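Vestitone reductase (Medicago sativa, PDB 2P4H) catalyses the stereospecific, NADPH-dependent reduction of (3R)-vestitone to a 4-hydroxyisoflavan, the penultimate step in making the defence compound medicarpin. Local coordinates at residues 143-147 with 165-169; 119-125 with 181-187; 193-199 with 315-321; 7-11 with 30-34. All coordinates share one frame; numbering follows the deposited sequence.

Contact 1: residues 143-147 with 165-169; sequences DWSDV and TLAEK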
loop_
_atom_site.group_PDB
_atom_site.type_symbol
_atom_site.label_atom_id
_atom_site.label_comp_id
_atom_site.label_asym_id
_atom_site.label_seq_id
_atom_site.Cartn_x
_atom_site.Cartn_y
_atom_site.Cartn_z
ATOM N N ASP A 143 1.409 -17.682 -3.161
ATOM C CA ASP A 143 1.507 -17.325 -4.572
ATOM C C ASP A 143 2.462 -16.175 -4.846
ATOM O O ASP A 143 2.537 -15.213 -4.079
ATOM C CB ASP A 143 0.118 -16.986 -5.116
ATOM C CG ASP A 143 -0.797 -18.188 -5.144
ATOM O OD1 ASP A 143 -0.486 -19.147 -5.885
ATOM O OD2 ASP A 143 -1.818 -18.186 -4.426
ATOM N N TRP A 144 3.187 -16.285 -5.955
ATOM C CA TRP A 144 4.155 -15.278 -6.376
ATOM C C TRP A 144 4.106 -15.046 -7.875
ATOM O O TRP A 144 3.863 -15.979 -8.642
ATOM C CB TRP A 144 5.587 -15.714 -6.053
ATOM C CG TRP A 144 5.999 -15.587 -4.634
ATOM C CD1 TRP A 144 6.039 -16.578 -3.698
ATOM C CD2 TRP A 144 6.479 -14.404 -3.991
ATOM N NE1 TRP A 144 6.522 -16.085 -2.510
ATOM C CE2 TRP A 144 6.799 -14.753 -2.662
ATOM C CE3 TRP A 144 6.673 -13.081 -4.410
ATOM C CZ2 TRP A 144 7.305 -13.826 -1.745
ATOM C CZ3 TRP A 144 7.178 -12.158 -3.498
ATOM C CH2 TRP A 144 7.488 -12.539 -2.180
ATOM N N SER A 145 4.351 -13.808 -8.290
ATOM C CA SER A 145 4.399 -13.493 -9.709
ATOM C C SER A 145 5.667 -14.143 -10.262
ATOM O O SER A 145 6.640 -14.349 -9.531
ATOM C CB SER A 145 4.451 -11.979 -9.926
ATOM O OG SER A 145 3.188 -11.390 -9.680
ATOM N N ASP A 146 5.642 -14.464 -11.552
ATOM C CA ASP A 146 6.768 -15.100 -12.236
ATOM C C ASP A 146 7.577 -14.017 -12.949
ATOM O O ASP A 146 7.150 -13.492 -13.977
ATOM C CB ASP A 146 6.230 -16.107 -13.256
ATOM C CG ASP A 146 7.317 -16.968 -13.868
ATOM O OD1 ASP A 146 8.397 -16.436 -14.189
ATOM O OD2 ASP A 146 7.075 -18.182 -14.042
ATOM N N VAL A 147 8.743 -13.681 -12.403
ATOM C CA VAL A 147 9.590 -12.645 -12.987
ATOM C C VAL A 147 10.062 -12.966 -14.407
ATOM O O VAL A 147 10.112 -12.082 -15.263
ATOM C CB VAL A 147 10.818 -12.366 -12.087
ATOM C CG1 VAL A 147 11.763 -11.388 -12.770
ATOM C CG2 VAL A 147 10.355 -11.799 -10.751
ATOM N N THR A 165 7.978 -7.695 -6.983
ATOM C CA THR A 165 8.240 -9.097 -6.695
ATOM C C THR A 165 9.659 -9.301 -6.166
ATOM O O THR A 165 9.860 -9.946 -5.135
ATOM C CB THR A 165 8.027 -9.962 -7.956
ATOM O OG1 THR A 165 6.694 -9.763 -8.447
ATOM C CG2 THR A 165 8.222 -11.438 -7.633
ATOM N N LEU A 166 10.640 -8.748 -6.873
ATOM C CA LEU A 166 12.030 -8.887 -6.454
ATOM C C LEU A 166 12.276 -8.217 -5.107
ATOM O O LEU A 166 12.997 -8.752 -4.264
ATOM C CB LEU A 166 12.963 -8.280 -7.504
ATOM C CG LEU A 166 12.986 -8.985 -8.861
ATOM C CD1 LEU A 166 13.960 -8.273 -9.787
ATOM C CD2 LEU A 166 13.391 -10.439 -8.681
ATOM N N ALA A 167 11.674 -7.050 -4.904
ATOM C CA ALA A 167 11.859 -6.328 -3.651
ATOM C C ALA A 167 11.309 -7.094 -2.456
ATOM O O ALA A 167 11.988 -7.234 -1.440
ATOM C CB ALA A 167 11.207 -4.959 -3.732
ATOM N N GLU A 168 10.084 -7.600 -2.569
ATOM C CA GLU A 168 9.503 -8.324 -1.447
ATOM C C GLU A 168 10.288 -9.589 -1.129
ATOM O O GLU A 168 10.508 -9.915 0.040
ATOM C CB GLU A 168 8.038 -8.691 -1.704
ATOM C CG GLU A 168 7.320 -9.042 -0.398
ATOM C CD GLU A 168 5.956 -9.678 -0.581
ATOM O OE1 GLU A 168 5.351 -9.532 -1.663
ATOM O OE2 GLU A 168 5.485 -10.314 0.384
ATOM N N LYS A 169 10.715 -10.303 -2.165
ATOM C CA LYS A 169 11.490 -11.516 -1.947
ATOM C C LYS A 169 12.790 -11.187 -1.225
ATOM O O LYS A 169 13.195 -11.903 -0.312
ATOM C CB LYS A 169 11.798 -12.213 -3.275
ATOM C CG LYS A 169 10.594 -12.884 -3.906
ATOM C CD LYS A 169 11.000 -13.751 -5.086
ATOM C CE LYS A 169 9.819 -14.552 -5.618
ATOM N NZ LYS A 169 10.241 -15.480 -6.707
HETATM O O HOH W 1 8.191 -16.308 -8.584
#

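Contact 2: residues 119-125 with 181-187; sequences RFIYTSS and DVVTLIL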
loop_
_atom_site.group_PDB
_atom_site.type_symbol
_atom_site.label_atom_id
_atom_site.label_comp_id
_atom_site.label_asym_id
_atom_site.label_seq_id
_atom_site.Cartn_x
_atom_site.Cartn_y
_atom_site.Cartn_z
ATOM N N ARG A 119 9.303 -4.662 15.146
ATOM C CA ARG A 119 8.721 -5.125 13.893
ATOM C C ARG A 119 9.063 -4.195 12.737
ATOM O O ARG A 119 9.023 -2.969 12.874
ATOM C CB ARG A 119 7.196 -5.247 13.990
ATOM C CG ARG A 119 6.582 -6.003 12.808
ATOM C CD ARG A 119 6.584 -7.513 13.022
ATOM N NE ARG A 119 5.360 -7.939 13.697
ATOM C CZ ARG A 119 4.982 -9.202 13.871
ATOM N NH1 ARG A 119 5.733 -10.202 13.431
ATOM N NH2 ARG A 119 3.824 -9.462 14.460
ATOM N N PHE A 120 9.411 -4.800 11.606
ATOM C CA PHE A 120 9.726 -4.084 10.373
ATOM C C PHE A 120 8.610 -4.491 9.419
ATOM O O PHE A 120 8.455 -5.673 9.112
ATOM C CB PHE A 120 11.088 -4.535 9.825
ATOM C CG PHE A 120 11.506 -3.831 8.562
ATOM C CD1 PHE A 120 10.952 -4.182 7.335
ATOM C CD2 PHE A 120 12.459 -2.813 8.602
ATOM C CE1 PHE A 120 11.341 -3.531 6.165
ATOM C CE2 PHE A 120 12.853 -2.157 7.439
ATOM C CZ PHE A 120 12.295 -2.515 6.217
ATOM N N ILE A 121 7.821 -3.520 8.974
ATOM C CA ILE A 121 6.711 -3.818 8.078
ATOM C C ILE A 121 6.956 -3.221 6.703
ATOM O O ILE A 121 7.102 -2.004 6.544
ATOM C CB ILE A 121 5.379 -3.293 8.651
ATOM C CG1 ILE A 121 5.172 -3.867 10.055
ATOM C CG2 ILE A 121 4.224 -3.707 7.751
ATOM C CD1 ILE A 121 3.844 -3.500 10.698
ATOM N N TYR A 122 7.005 -4.103 5.712
ATOM C CA TYR A 122 7.254 -3.713 4.333
ATOM C C TYR A 122 5.976 -3.719 3.513
ATOM O O TYR A 122 5.218 -4.689 3.533
ATOM C CB TYR A 122 8.257 -4.673 3.692
ATOM C CG TYR A 122 8.634 -4.284 2.286
ATOM C CD1 TYR A 122 9.430 -3.163 2.053
ATOM C CD2 TYR A 122 8.170 -5.007 1.185
ATOM C CE1 TYR A 122 9.754 -2.764 0.764
ATOM C CE2 TYR A 122 8.492 -4.610 -0.119
ATOM C CZ TYR A 122 9.285 -3.485 -0.313
ATOM O OH TYR A 122 9.604 -3.065 -1.585
ATOM N N THR A 123 5.755 -2.633 2.786
ATOM C CA THR A 123 4.586 -2.493 1.935
ATOM C C THR A 123 4.810 -3.187 0.597
ATOM O O THR A 123 5.685 -2.778 -0.167
ATOM C CB THR A 123 4.286 -0.998 1.664
ATOM O OG1 THR A 123 3.839 -0.371 2.873
ATOM C CG2 THR A 123 3.223 -0.845 0.589
ATOM N N SER A 124 4.048 -4.244 0.320
ATOM C CA SER A 124 4.169 -4.916 -0.967
ATOM C C SER A 124 2.933 -4.612 -1.807
ATOM O O SER A 124 2.159 -3.712 -1.470
ATOM C CB SER A 124 4.369 -6.426 -0.811
ATOM O OG SER A 124 4.789 -6.979 -2.053
ATOM N N SER A 125 2.727 -5.382 -2.870
ATOM C CA SER A 125 1.647 -5.110 -3.808
ATOM C C SER A 125 1.036 -6.352 -4.441
ATOM O O SER A 125 1.675 -7.397 -4.510
ATOM C CB SER A 125 2.220 -4.208 -4.908
ATOM O OG SER A 125 1.476 -4.264 -6.106
ATOM N N ASP A 181 12.390 -9.310 12.653
ATOM C CA ASP A 181 10.978 -9.687 12.605
ATOM C C ASP A 181 10.284 -8.884 11.512
ATOM O O ASP A 181 9.774 -7.784 11.753
ATOM C CB ASP A 181 10.295 -9.420 13.946
ATOM C CG ASP A 181 8.971 -10.148 14.075
ATOM O OD1 ASP A 181 8.357 -10.461 13.034
ATOM O OD2 ASP A 181 8.538 -10.403 15.219
ATOM N N VAL A 182 10.262 -9.456 10.312
ATOM C CA VAL A 182 9.673 -8.814 9.150
ATOM C C VAL A 182 8.282 -9.303 8.792
ATOM O O VAL A 182 7.996 -10.498 8.823
ATOM C CB VAL A 182 10.566 -9.018 7.900
ATOM C CG1 VAL A 182 9.855 -8.505 6.646
ATOM C CG2 VAL A 182 11.893 -8.305 8.088
ATOM N N VAL A 183 7.421 -8.349 8.467
ATOM C CA VAL A 183 6.077 -8.642 8.002
ATOM C C VAL A 183 5.949 -7.876 6.695
ATOM O O VAL A 183 6.430 -6.745 6.583
ATOM C CB VAL A 183 4.976 -8.134 8.969
ATOM C CG1 VAL A 183 3.645 -8.005 8.229
ATOM C CG2 VAL A 183 4.825 -9.097 10.128
ATOM N N THR A 184 5.343 -8.504 5.695
ATOM C CA THR A 184 5.112 -7.825 4.431
ATOM C C THR A 184 3.606 -7.826 4.228
ATOM O O THR A 184 2.925 -8.808 4.539
ATOM C CB THR A 184 5.807 -8.521 3.232
ATOM O OG1 THR A 184 5.281 -9.841 3.058
ATOM C CG2 THR A 184 7.306 -8.587 3.455
ATOM N N LEU A 185 3.080 -6.710 3.742
ATOM C CA LEU A 185 1.651 -6.595 3.496
ATOM C C LEU A 185 1.413 -6.512 2.000
ATOM O O LEU A 185 1.889 -5.589 1.334
ATOM C CB LEU A 185 1.084 -5.351 4.188
ATOM C CG LEU A 185 0.894 -5.439 5.707
ATOM C CD1 LEU A 185 0.647 -4.054 6.281
ATOM C CD2 LEU A 185 -0.273 -6.365 6.027
ATOM N N ILE A 186 0.694 -7.492 1.470
ATOM C CA ILE A 186 0.393 -7.530 0.046
ATOM C C ILE A 186 -0.866 -6.687 -0.137
ATOM O O ILE A 186 -1.973 -7.107 0.208
ATOM C CB ILE A 186 0.170 -8.982 -0.408
ATOM C CG1 ILE A 186 1.398 -9.830 -0.036
ATOM C CG2 ILE A 186 -0.071 -9.027 -1.913
ATOM C CD1 ILE A 186 1.190 -11.336 -0.174
ATOM N N LEU A 187 -0.681 -5.489 -0.684
ATOM C CA LEU A 187 -1.772 -4.537 -0.847
ATOM C C LEU A 187 -2.347 -4.416 -2.248
ATOM O O LEU A 187 -1.617 -4.318 -3.230
ATOM C CB LEU A 187 -1.307 -3.157 -0.369
ATOM C CG LEU A 187 -0.781 -3.106 1.069
ATOM C CD1 LEU A 187 -0.166 -1.743 1.349
ATOM C CD2 LEU A 187 -1.912 -3.388 2.038
#

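Contact 3: residues 193-199 with 315-321; sequences RFVCPKL and CCKEKGY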
loop_
_atom_site.group_PDB
_atom_site.type_symbol
_atom_site.label_atom_id
_atom_site.label_comp_id
_atom_site.label_asym_id
_atom_site.label_seq_id
_atom_site.Cartn_x
_atom_site.Cartn_y
_atom_site.Cartn_z
ATOM N N ARG A 193 -9.867 8.359 1.978
ATOM C CA ARG A 193 -9.545 9.780 1.996
ATOM C C ARG A 193 -8.027 9.850 1.877
ATOM O O ARG A 193 -7.339 8.843 2.040
ATOM C CB ARG A 193 -9.967 10.436 3.313
ATOM C CG ARG A 193 -11.460 10.502 3.568
ATOM C CD ARG A 193 -11.735 11.362 4.799
ATOM N NE ARG A 193 -11.226 12.718 4.618
ATOM C CZ ARG A 193 -11.873 13.687 3.975
ATOM N NH1 ARG A 193 -13.071 13.464 3.451
ATOM N NH2 ARG A 193 -11.307 14.878 3.836
ATOM N N PHE A 194 -7.505 11.035 1.588
ATOM C CA PHE A 194 -6.066 11.222 1.473
ATOM C C PHE A 194 -5.688 12.648 1.841
ATOM O O PHE A 194 -6.509 13.560 1.735
ATOM C CB PHE A 194 -5.593 10.885 0.050
ATOM C CG PHE A 194 -6.319 11.634 -1.041
ATOM C CD1 PHE A 194 -5.823 12.842 -1.532
ATOM C CD2 PHE A 194 -7.488 11.117 -1.594
ATOM C CE1 PHE A 194 -6.483 13.517 -2.560
ATOM C CE2 PHE A 194 -8.154 11.783 -2.619
ATOM C CZ PHE A 194 -7.653 12.986 -3.107
ATOM N N VAL A 195 -4.453 12.833 2.294
ATOM C CA VAL A 195 -3.983 14.164 2.665
ATOM C C VAL A 195 -2.849 14.647 1.768
ATOM O O VAL A 195 -2.428 15.802 1.865
ATOM C CB VAL A 195 -3.509 14.221 4.143
ATOM C CG1 VAL A 195 -4.684 13.964 5.077
ATOM C CG2 VAL A 195 -2.394 13.211 4.386
ATOM N N CYS A 196 -2.355 13.771 0.895
ATOM C CA CYS A 196 -1.273 14.137 -0.015
ATOM C C CYS A 196 -1.747 15.155 -1.058
ATOM O O CYS A 196 -2.936 15.236 -1.371
ATOM C CB CYS A 196 -0.696 12.887 -0.691
ATOM S SG CYS A 196 -1.914 11.797 -1.438
ATOM N N PRO A 197 -0.811 15.946 -1.614
ATOM C CA PRO A 197 -1.097 16.980 -2.614
ATOM C C PRO A 197 -1.632 16.584 -3.991
ATOM O O PRO A 197 -2.164 17.431 -4.705
ATOM C CB PRO A 197 0.227 17.740 -2.702
ATOM C CG PRO A 197 1.234 16.673 -2.453
ATOM C CD PRO A 197 0.626 15.923 -1.286
ATOM N N LYS A 198 -1.502 15.318 -4.369
ATOM C CA LYS A 198 -1.995 14.875 -5.669
ATOM C C LYS A 198 -2.974 13.718 -5.533
ATOM O O LYS A 198 -2.932 12.975 -4.553
ATOM C CB LYS A 198 -0.831 14.440 -6.564
ATOM C CG LYS A 198 0.144 15.550 -6.917
ATOM C CD LYS A 198 1.246 15.035 -7.829
ATOM C CE LYS A 198 2.209 16.145 -8.210
ATOM N NZ LYS A 198 3.292 15.650 -9.106
ATOM N N LEU A 199 -3.852 13.570 -6.521
ATOM C CA LEU A 199 -4.828 12.482 -6.519
ATOM C C LEU A 199 -4.094 11.151 -6.676
ATOM O O LEU A 199 -3.416 10.929 -7.679
ATOM C CB LEU A 199 -5.809 12.659 -7.683
ATOM C CG LEU A 199 -6.848 11.547 -7.874
ATOM C CD1 LEU A 199 -7.784 11.508 -6.674
ATOM C CD2 LEU A 199 -7.631 11.793 -9.151
ATOM N N CYS A 315 -13.605 13.091 -0.384
ATOM C CA CYS A 315 -12.298 13.737 -0.361
ATOM C C CYS A 315 -12.021 14.365 -1.724
ATOM O O CYS A 315 -11.551 15.503 -1.811
ATOM C CB CYS A 315 -11.205 12.724 -0.003
ATOM S SG CYS A 315 -9.593 13.472 0.342
ATOM N N CYS A 316 -12.324 13.633 -2.791
ATOM C CA CYS A 316 -12.116 14.156 -4.135
ATOM C C CYS A 316 -12.958 15.406 -4.381
ATOM O O CYS A 316 -12.494 16.359 -5.009
ATOM C CB CYS A 316 -12.451 13.090 -5.179
ATOM S SG CYS A 316 -11.166 11.838 -5.372
ATOM N N LYS A 317 -14.193 15.402 -3.893
ATOM C CA LYS A 317 -15.072 16.560 -4.063
ATOM C C LYS A 317 -14.496 17.775 -3.343
ATOM O O LYS A 317 -14.460 18.878 -3.891
ATOM C CB LYS A 317 -16.467 16.245 -3.521
ATOM C CG LYS A 317 -17.250 15.262 -4.379
ATOM C CD LYS A 317 -18.464 14.713 -3.647
ATOM C CE LYS A 317 -19.434 15.810 -3.242
ATOM N NZ LYS A 317 -20.578 15.244 -2.466
ATOM N N GLU A 318 -14.036 17.566 -2.116
ATOM C CA GLU A 318 -13.461 18.639 -1.313
ATOM C C GLU A 318 -12.231 19.255 -1.964
ATOM O O GLU A 318 -12.029 20.472 -1.910
ATOM C CB GLU A 318 -13.061 18.107 0.064
ATOM C CG GLU A 318 -14.216 17.709 0.961
ATOM C CD GLU A 318 -13.756 16.908 2.165
ATOM O OE1 GLU A 318 -12.580 17.057 2.569
ATOM O OE2 GLU A 318 -14.569 16.138 2.716
ATOM N N LYS A 319 -11.415 18.411 -2.585
ATOM C CA LYS A 319 -10.177 18.860 -3.205
ATOM C C LYS A 319 -10.255 19.257 -4.676
ATOM O O LYS A 319 -9.248 19.650 -5.269
ATOM C CB LYS A 319 -9.098 17.798 -2.984
ATOM C CG LYS A 319 -8.766 17.602 -1.507
ATOM C CD LYS A 319 -7.648 16.596 -1.295
ATOM C CE LYS A 319 -7.302 16.458 0.180
ATOM N NZ LYS A 319 -6.786 17.731 0.764
ATOM N N GLY A 320 -11.443 19.159 -5.262
ATOM C CA GLY A 320 -11.619 19.561 -6.647
ATOM C C GLY A 320 -11.331 18.547 -7.736
ATOM O O GLY A 320 -11.212 18.913 -8.905
ATOM N N TYR A 321 -11.219 17.274 -7.376
ATOM C CA TYR A 321 -10.963 16.242 -8.373
ATOM C C TYR A 321 -12.287 15.684 -8.881
ATOM O O TYR A 321 -12.328 14.978 -9.887
ATOM C CB TYR A 321 -10.103 15.130 -7.770
ATOM C CG TYR A 321 -8.747 15.624 -7.321
ATOM C CD1 TYR A 321 -7.824 16.122 -8.244
ATOM C CD2 TYR A 321 -8.396 15.621 -5.975
ATOM C CE1 TYR A 321 -6.584 16.608 -7.829
ATOM C CE2 TYR A 321 -7.162 16.103 -5.547
ATOM C CZ TYR A 321 -6.262 16.596 -6.477
ATOM O OH TYR A 321 -5.050 17.091 -6.044
HETATM O O HOH W 2 -4.440 17.525 2.936
HETATM O O HOH W 3 -4.667 16.532 -3.043
#

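Contact 4: residues 7-11 with 30-34; sequences TGGTG and TTIRA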
loop_
_atom_site.group_PDB
_atom_site.type_symbol
_atom_site.label_atom_id
_atom_site.label_comp_id
_atom_site.label_asym_id
_atom_site.label_seq_id
_atom_site.Cartn_x
_atom_site.Cartn_y
_atom_site.Cartn_z
ATOM N N THR A 7 8.949 5.488 6.041
ATOM C CA THR A 7 9.597 6.000 4.837
ATOM C C THR A 7 8.500 6.406 3.857
ATOM O O THR A 7 7.362 5.942 3.968
ATOM C CB THR A 7 10.497 4.950 4.161
ATOM O OG1 THR A 7 9.694 3.852 3.710
ATOM C CG2 THR A 7 11.553 4.452 5.130
ATOM N N GLY A 8 8.839 7.275 2.908
ATOM C CA GLY A 8 7.862 7.732 1.932
ATOM C C GLY A 8 6.762 8.549 2.588
ATOM O O GLY A 8 5.590 8.436 2.224
ATOM N N GLY A 9 7.153 9.395 3.536
ATOM C CA GLY A 9 6.202 10.206 4.278
ATOM C C GLY A 9 5.247 11.115 3.528
ATOM O O GLY A 9 4.165 11.415 4.034
ATOM N N THR A 10 5.629 11.574 2.341
ATOM C CA THR A 10 4.744 12.454 1.585
ATOM C C THR A 10 3.893 11.702 0.569
ATOM O O THR A 10 3.096 12.304 -0.149
ATOM C CB THR A 10 5.527 13.569 0.858
ATOM O OG1 THR A 10 6.509 12.987 -0.003
ATOM C CG2 THR A 10 6.208 14.489 1.866
ATOM N N GLY A 11 4.062 10.385 0.503
ATOM C CA GLY A 11 3.267 9.600 -0.422
ATOM C C GLY A 11 1.869 9.386 0.133
ATOM O O GLY A 11 1.613 9.651 1.305
ATOM N N THR A 30 10.245 10.409 9.945
ATOM C CA THR A 30 9.937 10.108 8.557
ATOM C C THR A 30 11.001 10.590 7.584
ATOM O O THR A 30 11.710 11.571 7.843
ATOM C CB THR A 30 8.559 10.705 8.145
ATOM O OG1 THR A 30 8.179 10.203 6.855
ATOM C CG2 THR A 30 8.626 12.227 8.080
ATOM N N THR A 31 11.122 9.863 6.480
ATOM C CA THR A 31 12.040 10.201 5.403
ATOM C C THR A 31 11.110 10.361 4.204
ATOM O O THR A 31 10.113 9.640 4.087
ATOM C CB THR A 31 13.086 9.082 5.151
ATOM O OG1 THR A 31 12.427 7.855 4.812
ATOM C CG2 THR A 31 13.932 8.866 6.392
ATOM N N ILE A 32 11.410 11.317 3.334
ATOM C CA ILE A 32 10.552 11.571 2.183
ATOM C C ILE A 32 11.295 11.657 0.857
ATOM O O ILE A 32 12.516 11.821 0.820
ATOM C CB ILE A 32 9.755 12.882 2.380
ATOM C CG1 ILE A 32 10.714 14.075 2.414
ATOM C CG2 ILE A 32 8.970 12.825 3.685
ATOM C CD1 ILE A 32 10.026 15.416 2.574
ATOM N N ARG A 33 10.539 11.547 -0.230
ATOM C CA ARG A 33 11.094 11.615 -1.576
ATOM C C ARG A 33 11.057 13.053 -2.074
ATOM O O ARG A 33 9.996 13.678 -2.112
ATOM C CB ARG A 33 10.287 10.723 -2.524
ATOM C CG ARG A 33 10.768 10.752 -3.967
ATOM C CD ARG A 33 9.861 9.928 -4.869
ATOM N NE ARG A 33 8.510 10.479 -4.942
ATOM C CZ ARG A 33 8.213 11.665 -5.466
ATOM N NH1 ARG A 33 9.172 12.433 -5.967
ATOM N NH2 ARG A 33 6.955 12.087 -5.487
ATOM N N ALA A 34 12.218 13.577 -2.451
ATOM C CA ALA A 34 12.310 14.944 -2.949
ATOM C C ALA A 34 11.545 15.079 -4.259
ATOM O O ALA A 34 11.474 14.134 -5.047
ATOM C CB ALA A 34 13.768 15.328 -3.152
HETATM O O HOH W 4 11.556 7.917 1.935
HETATM O O HOH W 5 7.815 10.594 0.181
HETATM O O HOH W 6 7.654 14.938 -1.457
#

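Contact 1: residues 143-147 with 165-169
Trp144 lies against the helix 158-177 with the aliphatic chain of Lys169 spread over one face of its indole. Lys169 CG sits above the six-membered ring, 3.7 Å from its centroid, in a CH-pi contact, and CE follows over the same face nearer the ring fusion. The extended lysine chain runs past the indole in the opposite sense to the Trp144 side chain, which leaves NZ 5.0 Å from the centroid of the five-membered ring, at most a weak cation-pi attraction. A water bridges that ammonium to the loop: it accepts from Lys169 NZ at 2.9 Å and donates to Ser145 O at 2.7 Å. Glu168 meets the far end of the indole, its CD 3.6 Å from Trp144 CH2, with carboxylate and ring planes 46° apart. Beside the ring, Thr165 CG2 packs on Val147 CG2 at 3.8 Å, and Leu166 CD2 reaches the same valine methyl at 3.9 Å. Thr165 OG1 lies beside the backbone N (chi1 -57°) and bonds Ala161 O, while CG2 faces the loop. In the next shell, Glu168 OE1 bonds Ser124 OG, and OE2 bonds Thr184 OG1 and makes a salt bridge to Arg246, which also makes a cation-pi contact with Trp144, while Ser145 OG bonds Ser127 O and Phe131 N. Asp146 N-caps the helix 147-153 through Leu149 N. This is loop-on-helix packing on the outer side of a Rossmann-type domain, away from the predicted NADP(+) site.

Contact 2: residues 119-125 with 181-187
Arg119 and Asp181 meet where Asp181 leads into strand 182-187, beside strand 119-125, the bent arginine chain bringing its guanidinium to the carboxylate. Their planes stand 77° apart, and the salt bridge from Arg119 NH1 to Asp181 OD1, 2.7 Å, is bent (140°) and enters on the syn side, 34° out of the carboxylate plane. Val183 CG2 lies over one guanidinium face, 3.6 Å from Arg119 NH1, and NE and NH2 bond Leu237 O and Val242 O. On Val183's side of the sheet, the side chains of Ile121 and Leu185 cross obliquely (CG2 to CD1 3.9 Å), those of Thr123 and Leu187 at about a right angle (CG2 to CD1 3.6 Å). The other side carries Phe120, Val182, Tyr122 and Thr184, with Tyr122 CB 4.0 Å from Thr184 CG2. Between them the backbones bond in parallel register from Phe120 N to Asp181 O through Ser124 N to Leu185 O; the last link, Leu187 N to Ser124 O, is weak at 3.4 Å. The two strands are neighbours in the central seven-stranded parallel sheet, flanked by 77-80 and 245-248. Helices 95-111 and 158-177 pack on the Phe120 and Tyr122 side, and helix 227-239 on the Ile121 and Leu185 side.

Contact 3: residues 193-199 with 315-321
Glu318 OE1 accepts from Arg193 NH2 at 2.8 Å, nearly straight at 174°. Arg193 NH1 reaches Glu318 OE2 at 3.2 Å, so the salt bridge is end-on through two nitrogens, the two planes 31° apart, while Cys315 CB lies over one guanidinium face. A methionine in place of Arg193 would probably leave the Glu318 carboxylate without its paired charge and free to swing. Next along the loop, Phe194 N donates to Cys315 SG, and the same sulfur sits over the Phe194 ring, 3.7 Å from its centroid. This sulfur-aromatic contact goes with a phenyl turned between the backbone N and the carbonyl carbon (chi1 54°). Cys316 SG approaches the ring edge instead, and also meets Leu199 CD1 at 3.6 Å. The loop 193-199, between strand 189-191 of the smaller mixed sheet and helix 201-206, is thereby joined to the end of the C-terminal helix 305-319. A Schellman motif at Gly320, with positive phi, ends that helix and places Tyr321 so that Leu199 CB rests over the centre of its ring, 3.9 Å from the centroid. Phe194 CZ touches Tyr321 CD2 at 4.0 Å, and a water bonds Tyr321 OH and Cys196 O. Phe194 also packs on Phe12, a predicted NADP(+)-binding residue.

Contact 4: residues 7-11 with 30-34
Thr10 of the glycine-rich turn packs on Ile32, just past strand 27-31. Its CB branches into two quite different surroundings. The methyl, CG2, crosses the isoleucine at about a right angle, 3.7 Å from Ile32 CG2, and also touches CB and CD1 of that side chain. The hydroxyl is turned between the backbone N and the carbonyl carbon (chi1 57°), which sends OG1 toward the Arg33 backbone, reached through two waters. One water lies 2.7 Å from Thr10 OG1 and accepts from Arg33 N; the other, also 2.7 Å from Thr10 OG1, donates to Arg33 O. With a valine in place of Thr10, both waters would probably lose their hydroxyl partner, and with it the water-mediated link to the Arg33 backbone. Deeper in, Gly9 N donates to Thr31 O at 3.0 Å in an almost straight bond (178°). Gly9 CA comes within 3.2 Å of Thr30 OG1, so close that any CB pointing there would clash with the hydroxyl, which is itself bonded to Val6 O. Thr7 and Thr31 lie side by side pointing the same way, and a third water joins Gly8 N to Thr31 OG1. Gly8 has positive phi and opens a type I turn closed by Gly11 N to Gly8 O, Gly11 standing at the N-cap of helix 12-23. This strand-turn-helix, whose glycines fit the TGxxGxxG motif of extended short-chain dehydrogenases/reductases, is typical of the Rossmann-fold dinucleotide site, consistent with the predicted roles of Gly8 to Gly11 and Arg33 in binding NADP(+).

How the contacts relate
Contacts 2 and 4 reach the same parallel sheet, their centres about 17 Å apart, with contact 4 at the predicted NADP(+) site and the side chain of Thr123 in contact 2 about 4 Å from that of Leu13, another predicted cofactor residue. Contact 1 lies within the chain loop closed by contact 2 and touches it: the Glu168 carboxylate joins helix 158-177 to both strands. Contact 3 meets contact 4 where Cys196 CB packs on Thr10 O at 3.9 Å, so the C-terminal helix is connected through loop 193-199 to the cofactor turn. Contacts 1 and 3, centres about 32 Å apart, lie on opposite sides of the chain's centre.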